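Local coordinates for GTP-binding protein (Thermus thermophilus, PDB 2DBY) that binds guanine nucleotide, as in its complex with GDP, and probably works as an ATPase that associates with the ribosome and its large subunit, at residues P44-T56 against T286-W298. Sequence-based numbering, arbitrary orientation.
Sequences PLEDERLYALQRT and TFFTAGEKEVRAW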
ATOM      1  N   PRO A  44       0.823   0.501  12.223  1.00 14.65           N
ATOM      2  CA  PRO A  44       2.166   1.076  12.368  1.00 13.87           C
ATOM      3  C   PRO A  44       3.162   0.079  11.732  1.00 17.17           C
ATOM      4  O   PRO A  44       3.094  -1.131  12.006  1.00 17.50           O
ATOM      5  CB  PRO A  44       2.344   1.167  13.884  1.00 14.79           C
ATOM      6  CG  PRO A  44       0.929   1.355  14.396  1.00 16.44           C
ATOM      7  CD  PRO A  44       0.161   0.350  13.532  1.00 16.08           C
ATOM      8  N   LEU A  45       4.083   0.585  10.916  1.00 13.30           N
ATOM      9  CA  LEU A  45       5.067  -0.242  10.215  1.00 14.35           C
ATOM     10  C   LEU A  45       6.311  -0.355  11.080  1.00 19.36           C
ATOM     11  O   LEU A  45       6.940   0.647  11.407  1.00 18.41           O
ATOM     12  CB  LEU A  45       5.456   0.414   8.889  1.00 21.02           C
ATOM     13  CG  LEU A  45       5.131  -0.217   7.537  1.00 31.35           C
ATOM     14  CD1 LEU A  45       5.974   0.502   6.481  1.00 23.44           C
ATOM     15  CD2 LEU A  45       5.425  -1.721   7.537  1.00 23.64           C
ATOM     16  N   GLU A  46       6.657  -1.573  11.463  1.00 15.54           N
ATOM     17  CA  GLU A  46       7.837  -1.764  12.292  1.00 15.80           C
ATOM     18  C   GLU A  46       9.042  -1.568  11.392  1.00 16.39           C
ATOM     19  O   GLU A  46       9.041  -1.988  10.231  1.00 17.88           O
ATOM     20  CB  GLU A  46       7.808  -3.172  12.913  1.00 18.51           C
ATOM     21  CG  GLU A  46       6.808  -3.222  14.055  1.00 27.82           C
ATOM     22  CD  GLU A  46       6.490  -4.617  14.553  1.00 34.35           C
ATOM     23  OE1 GLU A  46       7.363  -5.498  14.470  1.00 36.73           O
ATOM     24  OE2 GLU A  46       5.356  -4.817  15.045  1.00 33.86           O
ATOM     25  N   ASP A  47      10.074  -0.925  11.916  1.00 17.36           N
ATOM     26  CA  ASP A  47      11.262  -0.690  11.101  1.00 18.27           C
ATOM     27  C   ASP A  47      12.481  -0.611  12.021  1.00 17.88           C
ATOM     28  O   ASP A  47      12.639   0.352  12.786  1.00 17.57           O
ATOM     29  CB  ASP A  47      11.074   0.608  10.308  1.00 16.76           C
ATOM     30  CG  ASP A  47      12.196   0.862   9.302  1.00 19.96           C
ATOM     31  OD1 ASP A  47      11.965   1.645   8.356  1.00 20.00           O
ATOM     32  OD2 ASP A  47      13.307   0.295   9.456  1.00 20.60           O
ATOM     33  N   GLU A  48      13.311  -1.655  11.968  1.00 17.99           N
ATOM     34  CA  GLU A  48      14.512  -1.730  12.800  1.00 19.37           C
ATOM     35  C   GLU A  48      15.507  -0.608  12.519  1.00 17.36           C
ATOM     36  O   GLU A  48      16.343  -0.287  13.370  1.00 14.99           O
ATOM     37  CB  GLU A  48      15.213  -3.086  12.595  1.00 20.21           C
ATOM     38  CG  GLU A  48      14.525  -4.254  13.268  1.00 26.19           C
ATOM     39  CD  GLU A  48      14.632  -4.178  14.769  1.00 32.09           C
ATOM     40  OE1 GLU A  48      15.757  -4.307  15.304  1.00 35.49           O
ATOM     41  OE2 GLU A  48      13.597  -3.968  15.416  1.00 34.03           O
ATOM     42  N   ARG A  49      15.440  -0.016  11.329  1.00 15.68           N
ATOM     43  CA  ARG A  49      16.366   1.071  11.014  1.00 18.55           C
ATOM     44  C   ARG A  49      16.115   2.241  11.959  1.00 20.31           C
ATOM     45  O   ARG A  49      17.020   3.022  12.257  1.00 16.73           O
ATOM     46  CB  ARG A  49      16.197   1.499   9.555  1.00 12.59           C
ATOM     47  CG  ARG A  49      16.570   0.390   8.572  1.00 16.75           C
ATOM     48  CD  ARG A  49      16.203   0.750   7.133  1.00 17.50           C
ATOM     49  NE  ARG A  49      14.747   0.874   6.951  1.00 18.94           N
ATOM     50  CZ  ARG A  49      14.157   1.171   5.798  1.00 19.22           C
ATOM     51  NH1 ARG A  49      14.884   1.366   4.716  1.00 21.39           N
ATOM     52  NH2 ARG A  49      12.833   1.300   5.731  1.00 19.19           N
ATOM     53  N   LEU A  50      14.887   2.361  12.459  1.00 17.38           N
ATOM     54  CA  LEU A  50      14.603   3.435  13.398  1.00 14.40           C
ATOM     55  C   LEU A  50      15.447   3.241  14.660  1.00 18.22           C
ATOM     56  O   LEU A  50      15.974   4.206  15.216  1.00 16.59           O
ATOM     57  CB  LEU A  50      13.129   3.426  13.800  1.00 16.00           C
ATOM     58  CG  LEU A  50      12.162   3.873  12.713  1.00 15.81           C
ATOM     59  CD1 LEU A  50      10.730   3.580  13.190  1.00 17.77           C
ATOM     60  CD2 LEU A  50      12.340   5.391  12.471  1.00 18.62           C
ATOM     61  N   TYR A  51      15.550   2.000  15.130  1.00 15.82           N
ATOM     62  CA  TYR A  51      16.314   1.722  16.343  1.00 13.82           C
ATOM     63  C   TYR A  51      17.806   1.846  16.106  1.00 17.89           C
ATOM     64  O   TYR A  51      18.549   2.243  17.011  1.00 20.76           O
ATOM     65  CB  TYR A  51      15.976   0.326  16.874  1.00 16.14           C
ATOM     66  CG  TYR A  51      14.559   0.293  17.389  1.00 23.00           C
ATOM     67  CD1 TYR A  51      14.181   1.107  18.457  1.00 26.26           C
ATOM     68  CD2 TYR A  51      13.574  -0.447  16.737  1.00 32.41           C
ATOM     69  CE1 TYR A  51      12.858   1.201  18.864  1.00 32.39           C
ATOM     70  CE2 TYR A  51      12.239  -0.358  17.136  1.00 38.19           C
ATOM     71  CZ  TYR A  51      11.893   0.474  18.198  1.00 37.77           C
ATOM     72  OH  TYR A  51      10.575   0.606  18.581  1.00 46.43           O
ATOM     73  N   ALA A  52      18.234   1.512  14.894  1.00 18.06           N
ATOM     74  CA  ALA A  52      19.639   1.618  14.520  1.00 19.78           C
ATOM     75  C   ALA A  52      20.024   3.109  14.568  1.00 19.97           C
ATOM     76  O   ALA A  52      21.073   3.465  15.100  1.00 20.33           O
ATOM     77  CB  ALA A  52      19.863   1.049  13.108  1.00 16.05           C
ATOM     78  N   LEU A  53      19.177   3.971  14.012  1.00 18.25           N
ATOM     79  CA  LEU A  53      19.424   5.419  14.037  1.00 16.30           C
ATOM     80  C   LEU A  53      19.345   5.950  15.451  1.00 20.11           C
ATOM     81  O   LEU A  53      20.110   6.843  15.846  1.00 22.73           O
ATOM     82  CB  LEU A  53      18.405   6.135  13.160  1.00 15.34           C
ATOM     83  CG  LEU A  53      18.736   5.932  11.689  1.00 14.20           C
ATOM     84  CD1 LEU A  53      17.520   6.294  10.823  1.00 17.70           C
ATOM     85  CD2 LEU A  53      19.960   6.766  11.331  1.00 16.09           C
ATOM     86  N   GLN A  54      18.422   5.395  16.226  1.00 17.18           N
ATOM     87  CA  GLN A  54      18.251   5.802  17.602  1.00 16.76           C
ATOM     88  C   GLN A  54      19.534   5.556  18.395  1.00 21.02           C
ATOM     89  O   GLN A  54      19.927   6.403  19.176  1.00 21.36           O
ATOM     90  CB  GLN A  54      17.091   5.045  18.248  1.00 18.07           C
ATOM     91  CG  GLN A  54      16.969   5.249  19.756  1.00 21.13           C
ATOM     92  CD  GLN A  54      15.874   4.386  20.369  1.00 21.84           C
ATOM     93  OE1 GLN A  54      15.976   3.166  20.387  1.00 27.41           O
ATOM     94  NE2 GLN A  54      14.817   5.021  20.863  1.00 20.70           N
ATOM     95  N   ARG A  55      20.193   4.414  18.198  1.00 21.27           N
ATOM     96  CA  ARG A  55      21.430   4.163  18.949  1.00 20.80           C
ATOM     97  C   ARG A  55      22.510   5.146  18.499  1.00 23.86           C
ATOM     98  O   ARG A  55      23.303   5.637  19.314  1.00 22.10           O
ATOM     99  CB  ARG A  55      21.944   2.723  18.754  1.00 24.37           C
ATOM    100  CG  ARG A  55      23.324   2.516  19.388  1.00 31.20           C
ATOM    101  CD  ARG A  55      24.077   1.307  18.851  1.00 36.60           C
ATOM    102  NE  ARG A  55      24.469   1.415  17.445  1.00 39.39           N
ATOM    103  CZ  ARG A  55      25.477   2.150  16.976  1.00 38.42           C
ATOM    104  NH1 ARG A  55      26.235   2.880  17.798  1.00 35.63           N
ATOM    105  NH2 ARG A  55      25.744   2.129  15.668  1.00 32.28           N
ATOM    106  N   THR A  56      22.540   5.442  17.206  1.00 18.37           N
ATOM    107  CA  THR A  56      23.524   6.375  16.673  1.00 23.23           C
ATOM    108  C   THR A  56      23.420   7.760  17.308  1.00 27.46           C
ATOM    109  O   THR A  56      24.434   8.411  17.557  1.00 22.72           O
ATOM    110  CB  THR A  56      23.370   6.519  15.144  1.00 16.35           C
ATOM    111  OG1 THR A  56      23.689   5.271  14.514  1.00 20.81           O
ATOM    112  CG2 THR A  56      24.293   7.617  14.597  1.00 19.86           C
ATOM    113  N   THR A 286      10.095   4.783   2.354  1.00 15.28           N
ATOM    114  CA  THR A 286      10.299   5.433   3.628  1.00 15.71           C
ATOM    115  C   THR A 286      11.553   6.301   3.622  1.00 17.58           C
ATOM    116  O   THR A 286      12.579   5.868   3.099  1.00 16.97           O
ATOM    117  CB  THR A 286      10.538   4.380   4.748  1.00 17.53           C
ATOM    118  OG1 THR A 286       9.414   3.490   4.825  1.00 16.28           O
ATOM    119  CG2 THR A 286      10.771   5.059   6.097  1.00 20.19           C
ATOM    120  N   PHE A 287      11.465   7.522   4.157  1.00 15.79           N
ATOM    121  CA  PHE A 287      12.682   8.329   4.339  1.00 17.64           C
ATOM    122  C   PHE A 287      12.644   8.721   5.817  1.00 19.17           C
ATOM    123  O   PHE A 287      11.573   8.657   6.457  1.00 20.64           O
ATOM    124  CB  PHE A 287      12.765   9.551   3.389  1.00 20.38           C
ATOM    125  CG  PHE A 287      11.868  10.706   3.745  1.00 21.50           C
ATOM    126  CD1 PHE A 287      12.219  11.601   4.757  1.00 27.61           C
ATOM    127  CD2 PHE A 287      10.692  10.931   3.029  1.00 24.68           C
ATOM    128  CE1 PHE A 287      11.414  12.708   5.050  1.00 23.81           C
ATOM    129  CE2 PHE A 287       9.888  12.028   3.317  1.00 19.34           C
ATOM    130  CZ  PHE A 287      10.244  12.918   4.326  1.00 19.75           C
ATOM    131  N   PHE A 288      13.794   9.089   6.384  1.00 15.51           N
ATOM    132  CA  PHE A 288      13.856   9.407   7.803  1.00 17.65           C
ATOM    133  C   PHE A 288      14.358  10.802   8.126  1.00 18.72           C
ATOM    134  O   PHE A 288      15.029  11.422   7.316  1.00 18.70           O
ATOM    135  CB  PHE A 288      14.856   8.463   8.531  1.00 15.79           C
ATOM    136  CG  PHE A 288      14.579   6.997   8.343  1.00 13.69           C
ATOM    137  CD1 PHE A 288      15.209   6.278   7.336  1.00 15.29           C
ATOM    138  CD2 PHE A 288      13.689   6.338   9.187  1.00 19.11           C
ATOM    139  CE1 PHE A 288      14.954   4.898   7.167  1.00 19.61           C
ATOM    140  CE2 PHE A 288      13.423   4.970   9.032  1.00 14.84           C
ATOM    141  CZ  PHE A 288      14.062   4.249   8.015  1.00 13.03           C
ATOM    142  N   THR A 289      13.996  11.281   9.308  1.00 18.26           N
ATOM    143  CA  THR A 289      14.595  12.510   9.833  1.00 22.57           C
ATOM    144  C   THR A 289      15.213  11.946  11.118  1.00 21.52           C
ATOM    145  O   THR A 289      14.578  11.158  11.837  1.00 18.59           O
ATOM    146  CB  THR A 289      13.587  13.653  10.091  1.00 17.77           C
ATOM    147  OG1 THR A 289      12.486  13.211  10.887  1.00 23.11           O
ATOM    148  CG2 THR A 289      13.113  14.192   8.768  1.00 24.96           C
ATOM    149  N   ALA A 290      16.453  12.314  11.410  1.00 19.87           N
ATOM    150  CA  ALA A 290      17.108  11.738  12.574  1.00 20.07           C
ATOM    151  C   ALA A 290      18.061  12.706  13.254  1.00 19.89           C
ATOM    152  O   ALA A 290      18.820  13.413  12.595  1.00 21.51           O
ATOM    153  CB  ALA A 290      17.862  10.480  12.164  1.00 19.60           C
ATOM    154  N   GLY A 291      17.998  12.704  14.579  1.00 23.67           N
ATOM    155  CA  GLY A 291      18.829  13.575  15.384  1.00 23.11           C
ATOM    156  C   GLY A 291      18.642  13.244  16.850  1.00 24.53           C
ATOM    157  O   GLY A 291      17.875  12.352  17.212  1.00 22.27           O
ATOM    158  N   GLU A 292      19.322  13.983  17.716  1.00 25.75           N
ATOM    159  CA  GLU A 292      19.236  13.712  19.149  1.00 27.80           C
ATOM    160  C   GLU A 292      17.837  13.834  19.727  1.00 27.91           C
ATOM    161  O   GLU A 292      17.511  13.181  20.722  1.00 31.79           O
ATOM    162  CB  GLU A 292      20.169  14.644  19.923  1.00 30.97           C
ATOM    163  CG  GLU A 292      20.788  13.978  21.136  1.00 45.94           C
ATOM    164  CD  GLU A 292      21.507  14.949  22.061  1.00 52.03           C
ATOM    165  OE1 GLU A 292      22.217  15.850  21.552  1.00 55.07           O
ATOM    166  OE2 GLU A 292      21.365  14.801  23.298  1.00 55.29           O
ATOM    167  N   LYS A 293      16.999  14.669  19.123  1.00 22.58           N
ATOM    168  CA  LYS A 293      15.658  14.836  19.660  1.00 28.46           C
ATOM    169  C   LYS A 293      14.635  13.811  19.202  1.00 27.92           C
ATOM    170  O   LYS A 293      13.678  13.534  19.924  1.00 27.16           O
ATOM    171  CB  LYS A 293      15.124  16.235  19.341  1.00 34.05           C
ATOM    172  CG  LYS A 293      15.677  16.829  18.060  1.00 44.17           C
ATOM    173  CD  LYS A 293      15.522  15.889  16.873  1.00 49.65           C
ATOM    174  CE  LYS A 293      16.529  16.238  15.802  1.00 48.08           C
ATOM    175  NZ  LYS A 293      17.899  16.280  16.390  1.00 45.63           N
ATOM    176  N   GLU A 294      14.829  13.238  18.021  1.00 24.79           N
ATOM    177  CA  GLU A 294      13.838  12.289  17.516  1.00 23.18           C
ATOM    178  C   GLU A 294      14.318  11.610  16.247  1.00 19.02           C
ATOM    179  O   GLU A 294      15.102  12.178  15.503  1.00 18.84           O
ATOM    180  CB  GLU A 294      12.535  13.051  17.204  1.00 28.34           C
ATOM    181  CG  GLU A 294      11.382  12.209  16.654  1.00 31.09           C
ATOM    182  CD  GLU A 294      10.177  13.049  16.225  1.00 25.19           C
ATOM    183  OE1 GLU A 294      10.229  13.665  15.144  1.00 33.47           O
ATOM    184  OE2 GLU A 294       9.181  13.094  16.980  1.00 26.11           O
ATOM    185  N   VAL A 295      13.830  10.394  16.001  1.00 16.26           N
ATOM    186  CA  VAL A 295      14.152   9.672  14.766  1.00 16.56           C
ATOM    187  C   VAL A 295      12.761   9.295  14.267  1.00 16.03           C
ATOM    188  O   VAL A 295      12.006   8.666  14.990  1.00 15.63           O
ATOM    189  CB  VAL A 295      14.968   8.391  15.029  1.00 17.66           C
ATOM    190  CG1 VAL A 295      15.050   7.550  13.755  1.00 19.31           C
ATOM    191  CG2 VAL A 295      16.370   8.764  15.467  1.00 18.68           C
ATOM    192  N   ARG A 296      12.424   9.700  13.049  1.00 14.71           N
ATOM    193  CA  ARG A 296      11.083   9.431  12.535  1.00 15.69           C
ATOM    194  C   ARG A 296      11.107   8.966  11.104  1.00 14.48           C
ATOM    195  O   ARG A 296      11.935   9.398  10.295  1.00 16.16           O
ATOM    196  CB  ARG A 296      10.208  10.691  12.649  1.00 18.14           C
ATOM    197  CG  ARG A 296       8.814  10.547  12.027  1.00 17.95           C
ATOM    198  CD  ARG A 296       7.929  11.715  12.445  1.00 21.04           C
ATOM    199  NE  ARG A 296       6.624  11.647  11.800  1.00 18.38           N
ATOM    200  CZ  ARG A 296       5.599  12.440  12.094  1.00 26.67           C
ATOM    201  NH1 ARG A 296       5.723  13.370  13.033  1.00 26.26           N
ATOM    202  NH2 ARG A 296       4.451  12.300  11.441  1.00 19.76           N
ATOM    203  N   ALA A 297      10.164   8.075  10.791  1.00 13.25           N
ATOM    204  CA  ALA A 297      10.026   7.506   9.462  1.00 14.07           C
ATOM    205  C   ALA A 297       8.885   8.255   8.797  1.00 14.58           C
ATOM    206  O   ALA A 297       7.852   8.476   9.435  1.00 14.30           O
ATOM    207  CB  ALA A 297       9.670   6.030   9.563  1.00 15.14           C
ATOM    208  N   TRP A 298       9.098   8.643   7.547  1.00 14.98           N
ATOM    209  CA  TRP A 298       8.113   9.363   6.742  1.00 18.21           C
ATOM    210  C   TRP A 298       7.860   8.566   5.479  1.00 19.10           C
ATOM    211  O   TRP A 298       8.735   7.851   4.998  1.00 18.46           O
ATOM    212  CB  TRP A 298       8.636  10.753   6.368  1.00 19.53           C
ATOM    213  CG  TRP A 298       9.034  11.573   7.536  1.00 17.35           C
ATOM    214  CD1 TRP A 298      10.255  11.579   8.167  1.00 21.17           C
ATOM    215  CD2 TRP A 298       8.234  12.546   8.204  1.00 20.76           C
ATOM    216  NE1 TRP A 298      10.257  12.507   9.184  1.00 19.29           N
ATOM    217  CE2 TRP A 298       9.029  13.116   9.227  1.00 21.66           C
ATOM    218  CE3 TRP A 298       6.918  13.001   8.038  1.00 23.21           C
ATOM    219  CZ2 TRP A 298       8.547  14.121  10.082  1.00 21.53           C
ATOM    220  CZ3 TRP A 298       6.440  14.010   8.898  1.00 20.69           C
ATOM    221  CH2 TRP A 298       7.258  14.550   9.899  1.00 22.79           C
TER
HETATM  222  O   HOH W   1       9.352   2.231   7.766  1.00 17.93           O
HETATM  223  O   HOH W   2      10.793   1.316   3.730  1.00 21.62           O
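F288 is the main bump of the hairpin 286-298, its ring standing up into a hollow at the start of helix 48-56, lined by the N-cap residue D47 and by R49, L50 and L53. L53 CD1 lies over one face, 4.2 Å from the centroid of the F288 ring, a CH-pi contact; T286 CG2 of the same strand covers the opposite face. L50 CD2 meets the edge of the F288 ring at CE2 (3.6 Å) and also fills the dip between V295 CG1 and A297 CB. V295, with CG1 anti to its backbone N (chi1 169°), sets that methyl 3.7 Å from L53 CB, while CG2 faces the backbone N of Q54. The ring's far end, CZ, abuts one face of the R49 guanidinium, the two planes almost perpendicular (89°). R49 grips D47 side-on, NE to OD2 (2.9 Å, nearly straight) and NH2 to OD1 (2.8 Å); NH1 pairs with D358. Two waters bridge this pair to T286 OG1, one from D47 OD1, the other from R49 NH2, and Y279 also bonds that hydroxyl. With an alanine in place of this arginine, the D47 and D358 carboxylates would probably lose the cation they share, and the tip of F288 its flat cover. The whole is a helix lying nearly lengthwise on one face of a beta hairpin, joining the G-domain part of the chain to its C-terminal, TGS-like region, away from the nucleotide site.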